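Local structure of cryptic loci regulator 2 (Schizosaccharomyces pombe 972h-, 5IKJ) at residues Thr149-Tyr154 with Leu187-Trp192; Asn392-Ile397 with Pro460-Met465; Thr409-Ile414 with Thr472-Leu477. The protein acts upstream of histone deacetylases to promote transcriptional silencing, and is required for nucleosome positioning at heterochromatic loci and for silencing by the SHREC complex. All blocks are in the same frame, centred on the assembly; numbering follows the deposited sequence.

Contact 1: residues Thr149-Tyr154 with Leu187-Trp192. With ZN (zinc ion), chain C.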
# COMPACT_ATOMS: atom_id res chain seq x y z
N THR A 149 -27.27 0.93 16.32
CA THR A 149 -28.25 1.35 17.30
C THR A 149 -28.66 2.80 17.08
O THR A 149 -27.81 3.67 16.84
CB THR A 149 -27.69 1.17 18.72
OG1 THR A 149 -27.48 -0.22 18.98
CG2 THR A 149 -28.63 1.74 19.78
N ASN A 150 -29.97 3.05 17.15
CA ASN A 150 -30.60 4.37 17.07
C ASN A 150 -30.63 4.94 15.65
O ASN A 150 -30.97 6.13 15.49
CB ASN A 150 -29.92 5.39 17.99
CG ASN A 150 -30.29 5.18 19.45
OD1 ASN A 150 -30.71 4.10 19.85
ND2 ASN A 150 -30.14 6.23 20.25
N TYR A 151 -30.32 4.16 14.63
CA TYR A 151 -30.51 4.57 13.25
C TYR A 151 -31.80 3.98 12.71
O TYR A 151 -32.13 2.82 12.99
CB TYR A 151 -29.33 4.15 12.37
CG TYR A 151 -28.14 5.08 12.45
CD1 TYR A 151 -27.22 4.97 13.49
CD2 TYR A 151 -27.93 6.07 11.50
CE1 TYR A 151 -26.13 5.82 13.57
CE2 TYR A 151 -26.84 6.92 11.57
CZ TYR A 151 -25.95 6.79 12.61
OH TYR A 151 -24.86 7.64 12.69
N GLN A 152 -32.54 4.77 11.93
CA GLN A 152 -33.83 4.37 11.39
C GLN A 152 -33.86 4.62 9.89
O GLN A 152 -33.51 5.72 9.44
CB GLN A 152 -34.97 5.12 12.08
CG GLN A 152 -36.36 4.66 11.67
CD GLN A 152 -36.66 3.24 12.09
OE1 GLN A 152 -36.92 2.38 11.25
NE2 GLN A 152 -36.62 2.99 13.39
N LEU A 153 -34.27 3.61 9.13
CA LEU A 153 -34.34 3.69 7.68
C LEU A 153 -35.74 4.09 7.24
O LEU A 153 -36.74 3.79 7.91
CB LEU A 153 -33.95 2.36 7.05
CG LEU A 153 -33.90 2.28 5.53
CD1 LEU A 153 -32.76 3.13 4.97
CD2 LEU A 153 -33.76 0.83 5.08
N TYR A 154 -35.82 4.77 6.09
CA TYR A 154 -37.09 5.25 5.57
C TYR A 154 -37.07 5.19 4.05
O TYR A 154 -36.01 5.27 3.42
CB TYR A 154 -37.37 6.70 6.00
CG TYR A 154 -37.52 6.89 7.49
CD1 TYR A 154 -36.41 7.02 8.31
CD2 TYR A 154 -38.78 6.98 8.07
CE1 TYR A 154 -36.54 7.21 9.67
CE2 TYR A 154 -38.92 7.16 9.43
CZ TYR A 154 -37.80 7.28 10.22
OH TYR A 154 -37.94 7.46 11.58
N LEU A 187 -22.36 4.88 4.03
CA LEU A 187 -21.28 3.90 4.13
C LEU A 187 -20.02 4.51 4.73
O LEU A 187 -19.33 3.86 5.52
CB LEU A 187 -20.98 3.31 2.75
CG LEU A 187 -21.57 1.93 2.45
CD1 LEU A 187 -21.17 1.52 1.05
CD2 LEU A 187 -21.12 0.88 3.46
N HIS A 188 -19.70 5.74 4.36
CA HIS A 188 -18.49 6.37 4.89
C HIS A 188 -18.58 6.56 6.39
O HIS A 188 -17.60 6.35 7.11
CB HIS A 188 -18.23 7.69 4.17
CG HIS A 188 -17.87 7.54 2.73
ND1 HIS A 188 -16.60 7.19 2.31
CD2 HIS A 188 -18.62 7.66 1.61
CE1 HIS A 188 -16.58 7.12 1.00
NE2 HIS A 188 -17.79 7.40 0.54
N HIS A 189 -19.75 6.96 6.89
CA HIS A 189 -19.94 7.05 8.34
C HIS A 189 -19.94 5.67 8.97
O HIS A 189 -19.36 5.47 10.05
CB HIS A 189 -21.25 7.78 8.65
CG HIS A 189 -21.35 8.23 10.07
ND1 HIS A 189 -20.66 9.32 10.56
CD2 HIS A 189 -22.06 7.74 11.12
CE1 HIS A 189 -20.95 9.48 11.84
NE2 HIS A 189 -21.79 8.54 12.20
N LEU A 190 -20.59 4.69 8.33
CA LEU A 190 -20.55 3.32 8.83
C LEU A 190 -19.11 2.84 8.96
O LEU A 190 -18.75 2.22 9.97
CB LEU A 190 -21.33 2.40 7.89
CG LEU A 190 -21.33 0.91 8.27
CD1 LEU A 190 -21.99 0.70 9.62
CD2 LEU A 190 -22.01 0.07 7.20
N TYR A 191 -18.28 3.10 7.95
CA TYR A 191 -16.90 2.66 7.98
C TYR A 191 -16.12 3.35 9.10
O TYR A 191 -15.23 2.75 9.71
CB TYR A 191 -16.25 2.92 6.62
CG TYR A 191 -14.79 2.57 6.55
CD1 TYR A 191 -14.37 1.26 6.38
CD2 TYR A 191 -13.82 3.56 6.62
CE1 TYR A 191 -13.03 0.94 6.30
CE2 TYR A 191 -12.48 3.25 6.55
CZ TYR A 191 -12.09 1.94 6.38
OH TYR A 191 -10.75 1.63 6.30
N TRP A 192 -16.44 4.62 9.37
CA TRP A 192 -15.80 5.32 10.48
C TRP A 192 -16.21 4.73 11.82
O TRP A 192 -15.40 4.67 12.75
CB TRP A 192 -16.16 6.81 10.42
CG TRP A 192 -15.71 7.59 11.62
CD1 TRP A 192 -14.46 8.08 11.85
CD2 TRP A 192 -16.52 7.98 12.74
NE1 TRP A 192 -14.44 8.75 13.05
CE2 TRP A 192 -15.69 8.70 13.62
CE3 TRP A 192 -17.86 7.78 13.09
CZ2 TRP A 192 -16.15 9.23 14.82
CZ3 TRP A 192 -18.32 8.30 14.28
CH2 TRP A 192 -17.47 9.02 15.13
ZN ZN C . -19.41 10.59 9.44
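Y151 and H189 meet at a zinc site of three cysteines and one histidine, where the tyrosine hydroxyl approaches the CD2-NE2 side of the imidazole, obliquely to its plane. H189 lies on helix 183-195 and binds the zinc ion through ND1 at 2.1 Å; C204, C206 and C209 complete the set of ligands. Its CG is anti to the backbone N (chi1 -165°), which carries the ring off the helix, and chi2 (76°) turns ND1 to the zinc while NE2 and CD2 are presented to the loop just before strand 152-156. From that loop Y151 extends its ring toward the helix, with CG anti to the carbonyl carbon (chi1 -81°), and the two side chains cross at roughly a right angle. The hydroxyl OH of Y151 sits 3.2 Å from CD2 of H189 and equally 3.2 Å from NE2, but the angle at NE2 is too poor for a hydrogen bond. What joins the two polar ends instead is the carboxylate of D21: its OD1 is hydrogen-bonded to the Y151 hydroxyl and its OD2 to NE2 of H189. D21 is a second-shell residue which, with the ND1-zinc bond, holds the imidazole against rotation, and its negative charge would tend to polarise the zinc-bound ring. H174 meets the H189 ring edge-to-face, while L171 of the neighbouring strand 168-172 packs against Y151. The contact therefore joins the three-stranded antiparallel sheet to the metal-bearing helix through two buried side chains, within the Clr2 transcription-silencing family region. One turn further along the helix, W192 folds back over the histidine, its CE3 lying 3.7 Å above one face of the H189 imidazole and displaced toward the rim.

Contact 2: residues Asn392-Ile397 with Pro460-Met465; sequences NDLCVI and PRRLQM
OD1 of D393, just before strand 394-397 in the Clr2 domain of the SH3 clan, is gripped by NH1 of R462 and, weakly, by the backbone N of L394. R462 comes from helix 461-469, and its NH1 reaches D393 OD1 at 2.6 Å in a salt bridge and hydrogen bond, with an N-H...O angle of 150°. The oxygen is met nearly along its C-O direction, and the carboxylate and guanidinium are almost coplanar, 10° apart. A water that accepts from NH2 of R462 lies 2.9 Å from D393 OD1. A second water, 3.0 Å from R462 NH1, ties that nitrogen to the carbonyl O of N392.

The fully extended arginine (chi1 179°) carries its charge from the helix to D393. E497 forms a further salt bridge with NE of R462, and R243 binds OD2 of D393, so the buried charges are probably balanced within this network. L394 slides past R462 in the opposite direction and lays its CD1 over one face of the guanidinium, 3.5 Å above the plane and toward the rim. The same methyl also meets L463, L394 CD1 standing 3.7 Å from CD2 of L463.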
# COMPACT_ATOMS: atom_id res chain seq x y z
N ASN A 392 8.89 -2.68 6.00
CA ASN A 392 8.72 -4.12 5.75
C ASN A 392 9.57 -4.58 4.58
O ASN A 392 9.45 -5.73 4.14
CB ASN A 392 7.26 -4.49 5.49
CG ASN A 392 6.96 -5.95 5.76
OD1 ASN A 392 7.41 -6.51 6.76
ND2 ASN A 392 6.21 -6.57 4.86
N ASP A 393 10.44 -3.71 4.06
CA ASP A 393 11.26 -4.00 2.90
C ASP A 393 12.64 -4.49 3.34
O ASP A 393 12.98 -4.50 4.52
CB ASP A 393 11.38 -2.74 2.03
CG ASP A 393 11.97 -3.01 0.66
OD1 ASP A 393 12.01 -4.19 0.25
OD2 ASP A 393 12.39 -2.04 0.00
N LEU A 394 13.44 -4.92 2.36
CA LEU A 394 14.80 -5.37 2.59
C LEU A 394 15.76 -4.44 1.87
O LEU A 394 15.60 -4.19 0.67
CB LEU A 394 14.99 -6.81 2.09
CG LEU A 394 13.92 -7.81 2.54
CD1 LEU A 394 14.11 -9.15 1.85
CD2 LEU A 394 13.93 -7.97 4.05
N CYS A 395 16.75 -3.92 2.60
CA CYS A 395 17.69 -2.95 2.04
C CYS A 395 19.11 -3.29 2.47
O CYS A 395 19.33 -3.88 3.53
CB CYS A 395 17.34 -1.52 2.47
SG CYS A 395 17.68 -1.17 4.22
N VAL A 396 20.06 -2.89 1.64
CA VAL A 396 21.48 -3.03 1.93
C VAL A 396 21.95 -1.80 2.69
O VAL A 396 21.53 -0.67 2.39
CB VAL A 396 22.29 -3.22 0.63
CG1 VAL A 396 23.78 -3.34 0.92
CG2 VAL A 396 21.79 -4.45 -0.13
N ILE A 397 22.83 -2.01 3.67
CA ILE A 397 23.37 -0.92 4.47
C ILE A 397 24.88 -1.07 4.55
O ILE A 397 25.43 -2.16 4.39
CB ILE A 397 22.77 -0.86 5.90
CG1 ILE A 397 23.16 -2.11 6.70
CG2 ILE A 397 21.25 -0.71 5.82
CD1 ILE A 397 22.71 -2.09 8.14
N PRO A 460 9.73 -13.45 7.14
CA PRO A 460 8.66 -12.85 6.35
C PRO A 460 8.39 -13.67 5.10
O PRO A 460 9.25 -14.41 4.60
CB PRO A 460 9.19 -11.46 6.00
CG PRO A 460 10.67 -11.55 6.19
CD PRO A 460 10.88 -12.55 7.28
N ARG A 461 7.16 -13.54 4.59
CA ARG A 461 6.74 -14.34 3.45
C ARG A 461 7.71 -14.19 2.28
O ARG A 461 8.02 -15.16 1.58
CB ARG A 461 5.33 -13.94 3.02
CG ARG A 461 4.66 -14.94 2.10
CD ARG A 461 4.24 -14.30 0.79
NE ARG A 461 3.70 -15.27 -0.15
CZ ARG A 461 3.55 -15.06 -1.45
NH1 ARG A 461 3.91 -13.90 -1.98
NH2 ARG A 461 3.05 -16.01 -2.23
N ARG A 462 8.22 -12.97 2.07
CA ARG A 462 9.15 -12.73 0.98
C ARG A 462 10.36 -13.65 1.07
O ARG A 462 10.76 -14.27 0.07
CB ARG A 462 9.58 -11.26 0.99
CG ARG A 462 10.58 -10.86 -0.08
CD ARG A 462 10.92 -9.38 0.07
NE ARG A 462 11.74 -8.86 -1.03
CZ ARG A 462 12.15 -7.60 -1.11
NH1 ARG A 462 11.83 -6.73 -0.16
NH2 ARG A 462 12.89 -7.20 -2.14
N LEU A 463 10.96 -13.76 2.26
CA LEU A 463 12.14 -14.61 2.42
C LEU A 463 11.78 -16.09 2.45
O LEU A 463 12.58 -16.92 2.00
CB LEU A 463 12.89 -14.22 3.69
CG LEU A 463 13.60 -12.86 3.67
CD1 LEU A 463 14.30 -12.60 4.99
CD2 LEU A 463 14.60 -12.76 2.52
N GLN A 464 10.61 -16.44 2.98
CA GLN A 464 10.15 -17.83 2.89
C GLN A 464 10.11 -18.30 1.45
O GLN A 464 10.48 -19.44 1.14
CB GLN A 464 8.77 -17.97 3.53
CG GLN A 464 8.74 -17.78 5.04
CD GLN A 464 7.32 -17.86 5.59
OE1 GLN A 464 6.36 -17.98 4.84
NE2 GLN A 464 7.20 -17.79 6.92
N MET A 465 9.66 -17.43 0.54
CA MET A 465 9.55 -17.81 -0.87
C MET A 465 10.92 -17.88 -1.52
O MET A 465 11.20 -18.79 -2.31
CB MET A 465 8.64 -16.82 -1.60
CG MET A 465 7.18 -16.91 -1.20
SD MET A 465 6.40 -18.48 -1.66
CE MET A 465 6.56 -18.44 -3.44
O HOH W 1 10.18 -7.40 2.24
O HOH W 2 13.81 -4.60 -2.05

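Contact 3: residues Thr409-Ile414 with Thr472-Leu477; sequences TSFMYI and TYFRCL
F474 opens the contact: midway along strand 472-476 it turns its ring toward F411, the first residue of strand 411-419. The CD1-CE1 side of F474 receives the far end of the other ring, with F411 CE2 3.6 Å from F474 CD1. Seen from F411, CD1 of F474 lies at the ring edge, near the plane. The two rings are inclined at 61° with centroids 5.7 Å apart, an oblique aromatic pair that is neither a stack nor a T-shape. F411 gets there with CG between its backbone N and carbonyl carbon (chi1 57°), the crowded position, which aims the ring across at the other strand.

Helix 461-469 packs against both phenylalanines through L463, while V466 and S467 also touch F474. F411 also meets the rings of W432 and W495, so the pair belongs to a larger aromatic cluster.

Just past the end of the strand, L477 reaches back to T409. Its CD1 lies 3.3 Å from T409 OG1 and 3.4 Å from the backbone N of T409, so a single methyl is set against both the hydroxyl and the backbone N of T409; the two side chains cross obliquely. L406 and K408, just before T409 in the chain, also touch L477.

The two segments are not paired with each other: both strands pair antiparallel with strand 425-436. S410 and F411 both face W432 there, a classic beta bulge, within a mixed sheet consistent with the SH3-like fold of this Clr2 domain.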
# COMPACT_ATOMS: atom_id res chain seq x y z
N THR A 409 26.32 -8.83 7.91
CA THR A 409 25.00 -8.33 7.58
C THR A 409 24.85 -8.21 6.07
O THR A 409 25.60 -7.48 5.41
CB THR A 409 24.76 -6.97 8.24
OG1 THR A 409 24.82 -7.11 9.67
CG2 THR A 409 23.40 -6.40 7.85
N SER A 410 23.87 -8.93 5.52
CA SER A 410 23.55 -8.83 4.10
C SER A 410 22.50 -7.77 3.81
O SER A 410 22.59 -7.06 2.81
CB SER A 410 23.07 -10.19 3.57
OG SER A 410 24.04 -11.20 3.81
N PHE A 411 21.50 -7.65 4.69
CA PHE A 411 20.44 -6.66 4.50
C PHE A 411 19.79 -6.36 5.84
O PHE A 411 19.88 -7.15 6.79
CB PHE A 411 19.40 -7.15 3.49
CG PHE A 411 18.77 -8.47 3.86
CD1 PHE A 411 17.77 -8.54 4.82
CD2 PHE A 411 19.17 -9.64 3.23
CE1 PHE A 411 17.19 -9.75 5.15
CE2 PHE A 411 18.59 -10.85 3.56
CZ PHE A 411 17.60 -10.91 4.52
N MET A 412 19.12 -5.21 5.90
CA MET A 412 18.24 -4.87 7.00
C MET A 412 16.80 -5.17 6.60
O MET A 412 16.37 -4.80 5.50
CB MET A 412 18.37 -3.39 7.39
CG MET A 412 17.25 -2.88 8.31
SD MET A 412 17.33 -1.12 8.67
CE MET A 412 18.72 -1.06 9.80
N TYR A 413 16.07 -5.83 7.49
CA TYR A 413 14.63 -6.02 7.34
C TYR A 413 13.95 -4.84 8.03
O TYR A 413 13.87 -4.78 9.26
CB TYR A 413 14.21 -7.36 7.93
CG TYR A 413 12.73 -7.65 7.92
CD1 TYR A 413 11.87 -7.02 7.02
CD2 TYR A 413 12.18 -8.55 8.81
CE1 TYR A 413 10.51 -7.29 7.02
CE2 TYR A 413 10.83 -8.83 8.82
CZ TYR A 413 10.00 -8.19 7.92
OH TYR A 413 8.65 -8.47 7.94
N ILE A 414 13.46 -3.89 7.23
CA ILE A 414 13.06 -2.59 7.75
C ILE A 414 11.78 -2.73 8.55
O ILE A 414 10.78 -3.29 8.08
CB ILE A 414 12.90 -1.58 6.61
CG1 ILE A 414 14.22 -1.40 5.86
CG2 ILE A 414 12.42 -0.23 7.14
CD1 ILE A 414 14.10 -0.63 4.56
N THR A 472 19.22 -20.66 -0.89
CA THR A 472 19.66 -19.54 -0.08
C THR A 472 18.98 -19.61 1.28
O THR A 472 17.77 -19.84 1.37
CB THR A 472 19.34 -18.21 -0.78
OG1 THR A 472 20.05 -18.14 -2.02
CG2 THR A 472 19.74 -17.03 0.09
N TYR A 473 19.77 -19.40 2.33
CA TYR A 473 19.32 -19.53 3.71
C TYR A 473 19.59 -18.21 4.44
O TYR A 473 20.62 -17.57 4.21
CB TYR A 473 20.06 -20.69 4.39
CG TYR A 473 19.74 -20.92 5.85
CD1 TYR A 473 18.49 -21.39 6.25
CD2 TYR A 473 20.70 -20.71 6.83
CE1 TYR A 473 18.20 -21.61 7.58
CE2 TYR A 473 20.42 -20.94 8.16
CZ TYR A 473 19.17 -21.39 8.53
OH TYR A 473 18.90 -21.61 9.86
N PHE A 474 18.66 -17.82 5.31
CA PHE A 474 18.72 -16.52 5.97
C PHE A 474 18.73 -16.69 7.48
O PHE A 474 17.98 -17.51 8.03
CB PHE A 474 17.54 -15.64 5.55
CG PHE A 474 17.48 -15.38 4.07
CD1 PHE A 474 18.29 -14.41 3.49
CD2 PHE A 474 16.61 -16.09 3.26
CE1 PHE A 474 18.23 -14.17 2.13
CE2 PHE A 474 16.55 -15.85 1.89
CZ PHE A 474 17.37 -14.89 1.33
N ARG A 475 19.57 -15.91 8.15
CA ARG A 475 19.70 -15.94 9.60
C ARG A 475 19.79 -14.52 10.14
O ARG A 475 20.46 -13.66 9.56
CB ARG A 475 20.94 -16.72 10.05
CG ARG A 475 20.69 -18.19 10.35
CD ARG A 475 21.84 -18.81 11.12
NE ARG A 475 23.15 -18.41 10.60
CZ ARG A 475 23.90 -17.42 11.09
NH1 ARG A 475 23.49 -16.71 12.13
NH2 ARG A 475 25.07 -17.15 10.53
N CYS A 476 19.12 -14.28 11.26
CA CYS A 476 19.24 -13.01 11.97
C CYS A 476 20.52 -13.01 12.80
O CYS A 476 20.85 -14.00 13.46
CB CYS A 476 18.03 -12.78 12.87
SG CYS A 476 17.93 -11.11 13.57
N LEU A 477 21.24 -11.88 12.77
CA LEU A 477 22.55 -11.78 13.40
C LEU A 477 22.50 -11.32 14.84
O LEU A 477 23.57 -11.16 15.46
CB LEU A 477 23.45 -10.82 12.60
CG LEU A 477 23.99 -11.26 11.24
CD1 LEU A 477 24.95 -10.19 10.73
CD2 LEU A 477 24.69 -12.61 11.30

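How the contacts relate
Contacts 2 and 3 form one continuous piece of the Clr2 domain, their centres 8 Å apart, whereas contact 1 stands at the other side of the chain's centre, about 41 Å from contact 2 and 48 Å from contact 3 between centres. The zinc site of contact 1 is thus remote from both. Strands 394-397 and 411-419 are sheet neighbours: C395 O lies 2.7 Å from M412 N, and N392 OD1 2.6 Å from Y413 OH, both probable hydrogen bonds. P460 rests on Y413 as well. Helix 461-469 leads directly into strand 472-476, and its L463 is shared by the two contacts, joining their apolar sides.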